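Local coordinates for sulfite dehydrogenase (Paracoccus pantotrophus, PDB 2XTS), which oxidises protein-bound sulfane sulfur in the Sox pathway as the molybdenum-cofactor subunit of the SoxCD complex, which it forms with a haem c cytochrome, at the interface of chains A and B. Coordinates in Å, arbitrary orientation; residue numbers count along the deposited sequence, not the author numbering. Chains: chain A, Sulfite dehydrogenase; chain B, Cytochrome.

The interface of chains A and B. Residues chain A 307-310; chain B 165-168.
The loop A:Gly307–A:Trp310, between strands 297-303 and 311-312 of chain A, lies against the loop B:Met165–B:Cys168, between helix 156-159 and strand 174-177 of the cytochrome subunit. The two stretches run in opposite directions and are joined backbone to backbone on either side of A:Asn309. B:Cys168 N gives an almost straight hydrogen bond (174° at H) to A:Lys308 O, 2.8 Å away and reached on a carbonyl lone pair. In return, A:Trp310 N donates to B:Met165 O at 2.8 Å. Because both bonds use main-chain atoms, they probably set the register of the two loops largely independently of the side chains. Between the two bonds, the A:Asn309 amide points towards the bend at B:Thr166 and B:Asp167. With CG anti to its carbonyl carbon (chi1 -60°), its ND2 comes within 2.9 Å of B:Asp167 N, whose N-H is aimed almost directly at it. Two donors would face each other in this placement; an amide turned by half a rotation would put the oxygen there to accept, so the modelled assignment of OD1 and ND2 is doubtful. A water links the other amide atom, OD1, to the B:Asp167 carboxylate, and would suit either orientation. Apolar packing flanks the polar centre. The B:Met165 chain bends at chi2 and chi3, which brings its CE methyl back to A:Trp310 CB, 4.0 Å away. B:Cys168, disulfide-bonded to B:Cys164, also makes a van der Waals contact with a carbonyl oxygen, its CB lying 3.3 Å from A:Gly307 O. The disulfide probably stiffens the cytochrome loop that offers these groups. In A:Lys308, CB and CG pass near the B:Cys168 carbonyl oxygen, and the chain beyond runs on extended. On the indole, the five-membered ring makes an apolar contact with the disulfide sulfur: A:Trp310 CD1 lies 4.0 Å from B:Cys168 SG.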
ATOM      1  N   GLY A 307      -4.174 -14.991 -30.585  1.00 10.08           N
ATOM      2  CA  GLY A 307      -5.504 -15.518 -30.366  1.00 10.06           C
ATOM      3  C   GLY A 307      -5.851 -16.785 -31.121  1.00 10.50           C
ATOM      4  O   GLY A 307      -6.976 -17.223 -31.059  1.00 11.85           O
ATOM      5  N   LYS A 308      -4.875 -17.390 -31.777  1.00 11.43           N
ATOM      6  CA  LYS A 308      -5.106 -18.685 -32.421  1.00 12.37           C
ATOM      7  C   LYS A 308      -5.217 -19.791 -31.369  1.00 12.07           C
ATOM      8  O   LYS A 308      -5.971 -20.747 -31.544  1.00 12.73           O
ATOM      9  CB  LYS A 308      -3.983 -19.001 -33.406  1.00 13.07           C
ATOM     10  CG  LYS A 308      -3.991 -18.148 -34.642  1.00 17.19           C
ATOM     11  CD  LYS A 308      -2.869 -18.556 -35.578  1.00 21.70           C
ATOM     12  CE  LYS A 308      -2.950 -17.830 -36.898  1.00 24.39           C
ATOM     13  NZ  LYS A 308      -1.937 -18.348 -37.853  1.00 27.52           N
ATOM     14  N   ASN A 309      -4.427 -19.665 -30.303  1.00 11.49           N
ATOM     15  CA  ASN A 309      -4.412 -20.652 -29.235  1.00 11.08           C
ATOM     16  C   ASN A 309      -4.206 -19.997 -27.890  1.00 10.42           C
ATOM     17  O   ASN A 309      -3.443 -19.029 -27.763  1.00 11.53           O
ATOM     18  CB  ASN A 309      -3.323 -21.685 -29.442  1.00 12.16           C
ATOM     19  CG  ASN A 309      -3.489 -22.458 -30.742  1.00 12.55           C
ATOM     20  OD1 ASN A 309      -2.876 -22.114 -31.761  1.00 16.07           O
ATOM     21  ND2 ASN A 309      -4.338 -23.455 -30.717  1.00 13.63           N
ATOM     22  N   TRP A 310      -4.925 -20.514 -26.910  1.00 10.47           N
ATOM     23  CA  TRP A 310      -4.933 -19.952 -25.562  1.00 10.63           C
ATOM     24  C   TRP A 310      -4.524 -20.970 -24.526  1.00 10.89           C
ATOM     25  O   TRP A 310      -4.848 -22.134 -24.654  1.00 12.45           O
ATOM     26  CB  TRP A 310      -6.340 -19.459 -25.225  1.00 10.60           C
ATOM     27  CG  TRP A 310      -6.837 -18.367 -26.130  1.00 10.84           C
ATOM     28  CD1 TRP A 310      -7.535 -18.512 -27.293  1.00 11.28           C
ATOM     29  CD2 TRP A 310      -6.675 -16.960 -25.935  1.00  9.28           C
ATOM     30  NE1 TRP A 310      -7.810 -17.295 -27.833  1.00 10.67           N
ATOM     31  CE2 TRP A 310      -7.278 -16.321 -27.030  1.00 10.02           C
ATOM     32  CE3 TRP A 310      -6.055 -16.178 -24.952  1.00  9.00           C
ATOM     33  CZ2 TRP A 310      -7.313 -14.943 -27.159  1.00  9.72           C
ATOM     34  CZ3 TRP A 310      -6.081 -14.800 -25.091  1.00  8.92           C
ATOM     35  CH2 TRP A 310      -6.701 -14.199 -26.196  1.00  9.68           C
TER
ATOM     36  N   MET B 165     -10.587 -21.883 -27.396  1.00 14.52           N
ATOM     37  CA  MET B 165      -9.286 -22.108 -26.774  1.00 14.58           C
ATOM     38  C   MET B 165      -8.206 -22.556 -27.744  1.00 14.57           C
ATOM     39  O   MET B 165      -7.030 -22.254 -27.566  1.00 14.58           O
ATOM     40  CB  MET B 165      -9.397 -23.166 -25.676  1.00 15.01           C
ATOM     41  CG  MET B 165     -10.248 -22.789 -24.482  1.00 15.89           C
ATOM     42  SD  MET B 165      -9.648 -21.334 -23.578  1.00 18.03           S
ATOM     43  CE  MET B 165      -8.204 -21.982 -22.733  1.00 18.14           C
ATOM     44  N   THR B 166      -8.590 -23.318 -28.760  1.00 15.16           N
ATOM     45  CA  THR B 166      -7.614 -23.997 -29.598  1.00 16.62           C
ATOM     46  C   THR B 166      -7.994 -23.881 -31.064  1.00 16.41           C
ATOM     47  O   THR B 166      -9.169 -23.993 -31.403  1.00 17.34           O
ATOM     48  CB  THR B 166      -7.550 -25.488 -29.221  1.00 17.77           C
ATOM     49  OG1 THR B 166      -7.154 -25.608 -27.851  1.00 20.64           O
ATOM     50  CG2 THR B 166      -6.573 -26.230 -30.108  1.00 20.40           C
ATOM     51  N   ASP B 167      -6.985 -23.653 -31.908  1.00 16.09           N
ATOM     52  CA  ASP B 167      -7.145 -23.591 -33.370  1.00 17.07           C
ATOM     53  C   ASP B 167      -8.251 -22.611 -33.745  1.00 16.88           C
ATOM     54  O   ASP B 167      -9.126 -22.909 -34.559  1.00 18.42           O
ATOM     55  CB  ASP B 167      -7.386 -24.993 -33.960  1.00 18.74           C
ATOM     56  CG  ASP B 167      -6.134 -25.860 -33.934  1.00 20.91           C
ATOM     57  OD1 ASP B 167      -5.028 -25.340 -34.200  1.00 25.83           O
ATOM     58  OD2 ASP B 167      -6.256 -27.077 -33.659  1.00 28.40           O
ATOM     59  N   CYS B 168      -8.193 -21.428 -33.141  1.00 16.82           N
ATOM     60  CA  CYS B 168      -9.195 -20.405 -33.325  1.00 16.73           C
ATOM     61  C   CYS B 168      -8.963 -19.687 -34.648  1.00 17.78           C
ATOM     62  O   CYS B 168      -7.815 -19.436 -35.051  1.00 17.87           O
ATOM     63  CB  CYS B 168      -9.151 -19.418 -32.154  1.00 16.10           C
ATOM     64  SG  CYS B 168      -9.228 -20.232 -30.523  0.75 15.73           S
TER
HETATM   65  O   HOH W   1      -3.589 -22.890 -34.557  1.00 21.80           O